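Local coordinates for putative phosphosugar isomerase (PDB 3FJ1), which probably binds carbohydrate derivatives through its two SIS domains and may have transaminase activity, though its function is not established, at residues Ser207-Gly212 against Phe255-Phe260; Leu211-Ser216 against Ser239-Leu244; Val219-Ala224 against Ala235-Ser240. All coordinates share one frame; numbering follows the deposited sequence.

Contact 1 (Ser207-Gly212 against Phe255-Phe260)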
loop_
_atom_site.group_PDB
_atom_site.type_symbol
_atom_site.label_atom_id
_atom_site.label_comp_id
_atom_site.label_asym_id
_atom_site.label_seq_id
_atom_site.Cartn_x
_atom_site.Cartn_y
_atom_site.Cartn_z
ATOM N N SER A 207 -6.156 8.849 19.822
ATOM C CA SER A 207 -5.607 8.164 18.641
ATOM C C SER A 207 -6.835 7.685 17.884
ATOM O O SER A 207 -7.920 7.604 18.460
ATOM C CB SER A 207 -4.737 6.977 19.001
ATOM O OG SER A 207 -3.488 7.424 19.424
ATOM N N LEU A 208 -6.654 7.271 16.638
ATOM C CA LEU A 208 -7.813 6.921 15.842
ATOM C C LEU A 208 -7.558 5.770 14.902
ATOM O O LEU A 208 -6.531 5.732 14.250
ATOM C CB LEU A 208 -8.224 8.139 15.028
ATOM C CG LEU A 208 -9.387 7.974 14.043
ATOM C CD1 LEU A 208 -10.696 7.773 14.825
ATOM C CD2 LEU A 208 -9.459 9.148 13.072
ATOM N N PHE A 209 -8.518 4.837 14.825
ATOM C CA PHE A 209 -8.502 3.802 13.817
ATOM C C PHE A 209 -9.584 4.094 12.776
ATOM O O PHE A 209 -10.716 4.410 13.115
ATOM C CB PHE A 209 -8.706 2.410 14.417
ATOM C CG PHE A 209 -7.634 2.015 15.388
ATOM C CD1 PHE A 209 -6.351 1.787 14.941
ATOM C CD2 PHE A 209 -7.921 1.845 16.733
ATOM C CE1 PHE A 209 -5.346 1.400 15.823
ATOM C CE2 PHE A 209 -6.934 1.475 17.630
ATOM C CZ PHE A 209 -5.634 1.252 17.165
ATOM N N THR A 210 -9.192 4.113 11.513
ATOM C CA THR A 210 -10.150 4.267 10.407
ATOM C C THR A 210 -10.272 2.938 9.654
ATOM O O THR A 210 -9.306 2.170 9.559
ATOM C CB THR A 210 -9.736 5.404 9.461
ATOM O OG1 THR A 210 -8.435 5.129 8.919
ATOM C CG2 THR A 210 -9.725 6.740 10.249
ATOM N N LEU A 211 -11.477 2.664 9.166
ATOM C CA LEU A 211 -11.755 1.475 8.392
ATOM C C LEU A 211 -12.409 1.834 7.070
ATOM O O LEU A 211 -13.122 2.833 6.938
ATOM C CB LEU A 211 -12.696 0.518 9.142
ATOM C CG LEU A 211 -12.351 0.085 10.565
ATOM C CD1 LEU A 211 -13.461 -0.905 11.089
ATOM C CD2 LEU A 211 -10.992 -0.541 10.639
ATOM N N GLY A 212 -12.170 0.979 6.092
ATOM C CA GLY A 212 -12.804 1.072 4.795
ATOM C C GLY A 212 -12.942 -0.344 4.246
ATOM O O GLY A 212 -12.374 -1.275 4.779
ATOM N N PHE A 255 -9.034 2.777 21.492
ATOM C CA PHE A 255 -9.209 4.015 20.757
ATOM C C PHE A 255 -10.456 3.974 19.856
ATOM O O PHE A 255 -10.907 2.878 19.466
ATOM C CB PHE A 255 -7.968 4.340 19.938
ATOM C CG PHE A 255 -6.744 4.535 20.788
ATOM C CD1 PHE A 255 -6.671 5.607 21.676
ATOM C CD2 PHE A 255 -5.680 3.652 20.718
ATOM C CE1 PHE A 255 -5.551 5.788 22.471
ATOM C CE2 PHE A 255 -4.551 3.830 21.506
ATOM C CZ PHE A 255 -4.492 4.891 22.398
ATOM N N PRO A 256 -11.011 5.164 19.533
ATOM C CA PRO A 256 -12.202 5.197 18.691
ATOM C C PRO A 256 -11.932 4.648 17.281
ATOM O O PRO A 256 -10.826 4.802 16.718
ATOM C CB PRO A 256 -12.553 6.695 18.594
ATOM C CG PRO A 256 -11.793 7.366 19.654
ATOM C CD PRO A 256 -10.588 6.519 19.930
ATOM N N VAL A 257 -12.967 4.028 16.723
ATOM C CA VAL A 257 -12.898 3.422 15.400
ATOM C C VAL A 257 -13.926 4.125 14.514
ATOM O O VAL A 257 -15.067 4.334 14.920
ATOM C CB VAL A 257 -13.205 1.917 15.496
ATOM C CG1 VAL A 257 -13.176 1.258 14.119
ATOM C CG2 VAL A 257 -12.229 1.232 16.465
ATOM N N LEU A 258 -13.511 4.515 13.314
ATOM C CA LEU A 258 -14.389 5.188 12.380
ATOM C C LEU A 258 -14.492 4.376 11.094
ATOM O O LEU A 258 -13.505 4.249 10.353
ATOM C CB LEU A 258 -13.812 6.561 12.072
ATOM C CG LEU A 258 -14.709 7.636 11.465
ATOM C CD1 LEU A 258 -13.873 8.899 11.201
ATOM C CD2 LEU A 258 -15.532 7.228 10.252
ATOM N N GLY A 259 -15.675 3.833 10.818
ATOM C CA GLY A 259 -15.912 3.060 9.612
ATOM C C GLY A 259 -16.461 3.899 8.467
ATOM O O GLY A 259 -17.574 4.421 8.553
ATOM N N PHE A 260 -15.655 4.023 7.410
ATOM C CA PHE A 260 -16.029 4.702 6.173
ATOM C C PHE A 260 -16.848 3.752 5.311
ATOM O O PHE A 260 -16.305 2.823 4.707
ATOM C CB PHE A 260 -14.796 5.219 5.428
ATOM C CG PHE A 260 -14.176 6.433 6.086
ATOM C CD1 PHE A 260 -14.680 7.676 5.832
ATOM C CD2 PHE A 260 -13.106 6.320 6.963
ATOM C CE1 PHE A 260 -14.114 8.801 6.421
ATOM C CE2 PHE A 260 -12.528 7.423 7.542
ATOM C CZ PHE A 260 -13.014 8.652 7.284
#
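The Phe-255 ring carries Ser-207 CB over one face, 3.5 Å from the ring centroid and 11° off its normal, which meets the geometry of a CH-pi contact. At the edge of the same ring, near its plane, comes CE2 of Phe-209, so two residues of 207-212 meet this aromatic, one over a face and one at the edge. Phe-209 itself meets CB of Phe-255 obliquely through CE2 (3.8 Å). The Phe-260 ring, at the other end, has Leu-258 CD2 over one face and takes Leu-211 O and Thr-210 CB at its edge; with CE2 lying 3.9 Å from Thr-210 CB, the two side chains run side by side in the same direction. Thr-210 OG1 turns to another partner, the backbone O of Ser-220.

Between the rings the backbones pair in parallel, their short axes 20° apart. Phe-209 uses both its polar groups: its N donates almost straight to Pro-256 O (3.0 Å), and its O receives Leu-258 N (2.8 Å), each donor lying nearly along the C=O axis. Leu-211 repeats the pattern with Leu-258 O and Phe-260 N, but there the donors sit above the carbonyl planes. On the sheet face of Phe-209 and Leu-211, CG1 of Val-257, anti to its backbone N, reaches Leu-211 CD1 (3.7 Å), the two side chains crossing obliquely. On the other face Leu-208, with CG anti to the backbone N, brings CD1 to within 3.5 Å of Pro-256 O; Met-198 of helix 196-204 packs on Pro-256 and Leu-258 here. Ten of the twelve residues are buried, as expected for the first and third strands of a five-stranded parallel sheet in 2-1-3-4-5 order, the alpha/beta core of a SIS domain.

Contact 2 (Leu211-Ser216 against Ser239-Leu244)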
loop_
_atom_site.group_PDB
_atom_site.type_symbol
_atom_site.label_atom_id
_atom_site.label_comp_id
_atom_site.label_asym_id
_atom_site.label_seq_id
_atom_site.Cartn_x
_atom_site.Cartn_y
_atom_site.Cartn_z
ATOM N N LEU A 211 -11.477 2.664 9.166
ATOM C CA LEU A 211 -11.755 1.475 8.392
ATOM C C LEU A 211 -12.409 1.834 7.070
ATOM O O LEU A 211 -13.122 2.833 6.938
ATOM C CB LEU A 211 -12.696 0.518 9.142
ATOM C CG LEU A 211 -12.351 0.085 10.565
ATOM C CD1 LEU A 211 -13.461 -0.905 11.089
ATOM C CD2 LEU A 211 -10.992 -0.541 10.639
ATOM N N GLY A 212 -12.170 0.979 6.092
ATOM C CA GLY A 212 -12.804 1.072 4.795
ATOM C C GLY A 212 -12.942 -0.344 4.246
ATOM O O GLY A 212 -12.374 -1.275 4.779
ATOM N N ARG A 213 -13.731 -0.495 3.203
ATOM C CA ARG A 213 -13.894 -1.780 2.539
ATOM C C ARG A 213 -14.160 -1.482 1.068
ATOM O O ARG A 213 -15.095 -0.770 0.743
ATOM C CB ARG A 213 -15.028 -2.582 3.186
ATOM C CG ARG A 213 -15.316 -3.967 2.577
ATOM C CD ARG A 213 -14.086 -4.886 2.651
ATOM N NE ARG A 213 -14.399 -6.299 2.376
ATOM C CZ ARG A 213 -13.495 -7.183 1.966
ATOM N NH1 ARG A 213 -12.249 -6.804 1.731
ATOM N NH2 ARG A 213 -13.831 -8.442 1.737
ATOM N N GLY A 214 -13.338 -2.034 0.172
ATOM C CA GLY A 214 -13.445 -1.667 -1.234
ATOM C C GLY A 214 -13.041 -0.200 -1.447
ATOM O O GLY A 214 -12.077 0.292 -0.858
ATOM N N THR A 215 -13.808 0.510 -2.265
ATOM C CA THR A 215 -13.472 1.892 -2.679
ATOM C C THR A 215 -13.173 2.813 -1.496
ATOM O O THR A 215 -12.177 3.585 -1.533
ATOM C CB THR A 215 -14.562 2.483 -3.586
ATOM O OG1 THR A 215 -14.873 1.548 -4.628
ATOM C CG2 THR A 215 -14.156 3.850 -4.202
ATOM N N SER A 216 -13.957 2.687 -0.414
ATOM C CA SER A 216 -13.836 3.597 0.722
ATOM C C SER A 216 -12.528 3.404 1.507
ATOM O O SER A 216 -12.171 4.231 2.349
ATOM C CB SER A 216 -15.045 3.433 1.644
ATOM O OG SER A 216 -14.969 2.219 2.367
ATOM N N SER A 239 -8.429 -2.255 6.279
ATOM C CA SER A 239 -9.591 -2.872 5.690
ATOM C C SER A 239 -10.396 -3.453 6.857
ATOM O O SER A 239 -9.835 -4.112 7.737
ATOM C CB SER A 239 -9.209 -4.000 4.720
ATOM O OG SER A 239 -10.369 -4.693 4.249
ATOM N N SER A 240 -11.717 -3.315 6.800
ATOM C CA SER A 240 -12.612 -3.890 7.805
ATOM C C SER A 240 -12.552 -5.441 7.750
ATOM O O SER A 240 -12.843 -6.134 8.724
ATOM C CB SER A 240 -14.032 -3.363 7.562
ATOM O OG SER A 240 -14.474 -3.654 6.254
ATOM N N ALA A 241 -12.170 -5.978 6.591
ATOM C CA ALA A 241 -12.003 -7.424 6.440
ATOM C C ALA A 241 -10.694 -7.923 7.045
ATOM O O ALA A 241 -10.500 -9.127 7.174
ATOM C CB ALA A 241 -12.064 -7.797 4.969
ATOM N N GLU A 242 -9.763 -7.025 7.346
ATOM C CA GLU A 242 -8.492 -7.410 7.930
ATOM C C GLU A 242 -8.273 -6.951 9.357
ATOM O O GLU A 242 -7.390 -7.476 10.041
ATOM C CB GLU A 242 -7.361 -6.843 7.070
ATOM C CG GLU A 242 -7.424 -7.306 5.628
ATOM C CD GLU A 242 -7.211 -8.811 5.454
ATOM O OE1 GLU A 242 -6.666 -9.484 6.370
ATOM O OE2 GLU A 242 -7.609 -9.329 4.392
ATOM N N VAL A 243 -9.065 -5.986 9.810
ATOM C CA VAL A 243 -8.819 -5.344 11.118
ATOM C C VAL A 243 -8.835 -6.322 12.294
ATOM O O VAL A 243 -8.074 -6.152 13.258
ATOM C CB VAL A 243 -9.774 -4.163 11.357
ATOM C CG1 VAL A 243 -11.224 -4.641 11.523
ATOM C CG2 VAL A 243 -9.322 -3.369 12.552
ATOM N N LEU A 244 -9.670 -7.355 12.224
ATOM C CA LEU A 244 -9.735 -8.332 13.313
ATOM C C LEU A 244 -8.660 -9.435 13.225
ATOM O O LEU A 244 -8.625 -10.313 14.068
ATOM C CB LEU A 244 -11.129 -8.964 13.353
ATOM C CG LEU A 244 -12.263 -7.982 13.621
ATOM C CD1 LEU A 244 -13.607 -8.688 13.526
ATOM C CD2 LEU A 244 -12.082 -7.281 14.971
#
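Arg-213 lays one face of its guanidinium over the methyl of Ala-241: CB stands 3.3 Å above the plane, over its centre, and 3.4 Å from CZ. The side chain leaves with CG anti to the backbone N and bends at chi2 (60°), its root passing Ser-240 OG, which lies 3.3 Å from Arg-213 CB. NH2 forms a salt bridge with Asp-106 of the second subunit, so the guanidinium, packed on the Ala-241 methyl, also belongs to the dimer interface.

Leu-211 and Val-243 cross at about a right angle, CD2 against CG2 at 3.8 Å; CG2 is the Val-243 branch anti to the backbone N.

The backbone link is the C-terminal end of a parallel strand pair: Ser-240 N donates to Gly-212 O at 2.9 Å, in the carbonyl plane, and both chains then leave the sheet. Ser-239 shapes one turn, its OG accepting from Ala-241 N in an ST turn. In the other, Arg-213 N donates to Ser-216 OG at 3.1 Å, with an N-H...O angle of 167°. At Gly-212 a side chain would collide with Ser-216 O, and Gly-214 has positive phi, a conformation that favours glycine.

Contact 3 (Val219-Ala224 against Ala235-Ser240)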
loop_
_atom_site.group_PDB
_atom_site.type_symbol
_atom_site.label_atom_id
_atom_site.label_comp_id
_atom_site.label_asym_id
_atom_site.label_seq_id
_atom_site.Cartn_x
_atom_site.Cartn_y
_atom_site.Cartn_z
ATOM N N VAL A 219 -10.304 6.508 1.043
ATOM C CA VAL A 219 -10.568 7.673 1.922
ATOM C C VAL A 219 -10.271 7.295 3.390
ATOM O O VAL A 219 -9.902 8.156 4.162
ATOM C CB VAL A 219 -12.021 8.310 1.757
ATOM C CG1 VAL A 219 -12.229 8.876 0.323
ATOM C CG2 VAL A 219 -13.102 7.343 2.179
ATOM N N SER A 220 -10.414 6.023 3.792
ATOM C CA SER A 220 -9.999 5.598 5.122
ATOM C C SER A 220 -8.468 5.840 5.275
ATOM O O SER A 220 -7.990 6.331 6.304
ATOM C CB SER A 220 -10.346 4.119 5.342
ATOM O OG SER A 220 -9.987 3.708 6.655
ATOM N N ASN A 221 -7.713 5.534 4.238
ATOM C CA ASN A 221 -6.246 5.714 4.254
ATOM C C ASN A 221 -5.914 7.215 4.318
ATOM O O ASN A 221 -5.045 7.663 5.053
ATOM C CB ASN A 221 -5.608 5.122 2.976
ATOM C CG ASN A 221 -5.632 3.608 2.942
ATOM O OD1 ASN A 221 -5.986 2.961 3.934
ATOM N ND2 ASN A 221 -5.260 3.035 1.811
ATOM N N GLU A 222 -6.615 7.989 3.506
ATOM C CA GLU A 222 -6.434 9.465 3.457
ATOM C C GLU A 222 -6.756 10.086 4.811
ATOM O O GLU A 222 -6.043 10.970 5.281
ATOM C CB GLU A 222 -7.344 10.052 2.354
ATOM C CG GLU A 222 -7.564 11.599 2.315
ATOM C CD GLU A 222 -6.324 12.447 2.039
ATOM O OE1 GLU A 222 -5.255 11.882 1.766
ATOM O OE2 GLU A 222 -6.429 13.717 2.112
ATOM N N ALA A 223 -7.832 9.611 5.428
ATOM C CA ALA A 223 -8.286 10.118 6.727
ATOM C C ALA A 223 -7.203 9.917 7.808
ATOM O O ALA A 223 -6.864 10.861 8.542
ATOM C CB ALA A 223 -9.593 9.446 7.121
ATOM N N ALA A 224 -6.635 8.713 7.883
ATOM C CA ALA A 224 -5.560 8.455 8.846
ATOM C C ALA A 224 -4.347 9.373 8.574
ATOM O O ALA A 224 -3.789 9.946 9.504
ATOM C CB ALA A 224 -5.158 6.990 8.892
ATOM N N ALA A 235 -2.839 7.756 13.975
ATOM C CA ALA A 235 -3.968 7.104 13.349
ATOM C C ALA A 235 -3.498 5.968 12.458
ATOM O O ALA A 235 -2.364 5.994 11.939
ATOM C CB ALA A 235 -4.808 8.090 12.545
ATOM N N GLU A 236 -4.362 4.976 12.259
ATOM C CA GLU A 236 -4.061 3.835 11.377
ATOM C C GLU A 236 -5.326 3.438 10.628
ATOM O O GLU A 236 -6.399 3.368 11.241
ATOM C CB GLU A 236 -3.554 2.621 12.162
ATOM C CG GLU A 236 -2.204 2.783 12.829
ATOM C CD GLU A 236 -1.849 1.599 13.729
ATOM O OE1 GLU A 236 -2.258 0.449 13.437
ATOM O OE2 GLU A 236 -1.167 1.813 14.739
ATOM N N SER A 237 -5.183 3.190 9.325
ATOM C CA SER A 237 -6.269 2.752 8.468
ATOM C C SER A 237 -6.201 1.243 8.165
ATOM O O SER A 237 -5.135 0.700 7.827
ATOM C CB SER A 237 -6.229 3.512 7.146
ATOM O OG SER A 237 -7.280 3.067 6.319
ATOM N N TYR A 238 -7.351 0.587 8.194
ATOM C CA TYR A 238 -7.410 -0.827 7.923
ATOM C C TYR A 238 -8.580 -1.177 7.060
ATOM O O TYR A 238 -9.616 -0.502 7.118
ATOM C CB TYR A 238 -7.645 -1.607 9.222
ATOM C CG TYR A 238 -6.506 -1.578 10.206
ATOM C CD1 TYR A 238 -6.425 -0.597 11.199
ATOM C CD2 TYR A 238 -5.550 -2.559 10.174
ATOM C CE1 TYR A 238 -5.368 -0.594 12.118
ATOM C CE2 TYR A 238 -4.523 -2.570 11.068
ATOM C CZ TYR A 238 -4.422 -1.579 12.018
ATOM O OH TYR A 238 -3.343 -1.660 12.893
ATOM N N SER A 239 -8.429 -2.255 6.279
ATOM C CA SER A 239 -9.591 -2.872 5.690
ATOM C C SER A 239 -10.396 -3.453 6.857
ATOM O O SER A 239 -9.835 -4.112 7.737
ATOM C CB SER A 239 -9.209 -4.000 4.720
ATOM O OG SER A 239 -10.369 -4.693 4.249
ATOM N N SER A 240 -11.717 -3.315 6.800
ATOM C CA SER A 240 -12.612 -3.890 7.805
ATOM C C SER A 240 -12.552 -5.441 7.750
ATOM O O SER A 240 -12.843 -6.134 8.724
ATOM C CB SER A 240 -14.032 -3.363 7.562
ATOM O OG SER A 240 -14.474 -3.654 6.254
HETATM O O HOH W 1 -4.932 0.494 4.807
#
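Hydroxyl and amide hydrogen bonds carry the polar half of this contact, and Ser-237 OG is their hub. It receives the proton of Ser-220 OG (2.8 Å) and passes its own to Asn-221 OD1 (2.7 Å), meeting that oxygen in the plane of the amide. The torsions explain the convergence: both serine hydroxyls stand anti to their backbone N, while Asn-221 has CG anti to the carbonyl carbon (chi1 -71°), which swings its amide toward the strand. Replacing Ser-237 by an alanine would probably break this relay, costing Ser-220 OG its acceptor here and Asn-221 OD1 one of its donors.

A water adds a second bridge, donating to Asn-221 OD1 (2.8 Å) and to Ser-237 O (3.0 Å), so OD1 accepts two bonds.

The apolar half rests on CB atoms, two of them methyls. Ala-224 CB sits 3.8 Å from Ala-235 CB and 4.0 Å from Ser-237 CB; such small side chains accompany a close approach of the axes, 7.0 Å.

In one of two conformers of Glu-236, its OE1 accepts a very short bond from Tyr-238 OH; the CB atoms of both residues are directed away from the helix.

Helix 217-231 runs nearly antiparallel to the strand, at 170°, as the crossover of the beta-alpha-beta unit 208-212, 217-231, 235-239. Val-219 and Glu-222 look away from the strand, toward helices 53-69 and 308-326.

Overall arrangement
All three contacts meet on strand 208-212 or its helix. In contact 1 it pairs with strand 257-259, while strand 235-239, one of the two outermost strands of this sheet within the chain, flanks its other side; Thr-210 N to Glu-236 O and Thr-210 O to Tyr-238 N, both 2.9 Å, join contacts 1 and 3, whose centres are about 7 Å apart. Contact 2 continues from the C-terminal ends of strands 208-212 and 235-239, about 10 Å between centres from contact 1, and Ser-216 OG lies 2.8 Å from Phe-260 O. Contacts 2 and 3 share Ser-239 and Ser-240, their centres about 8 Å apart. At contact 2, Arg-213 and Glu-242 pair with Asp-106 and Arg-51 of the second subunit.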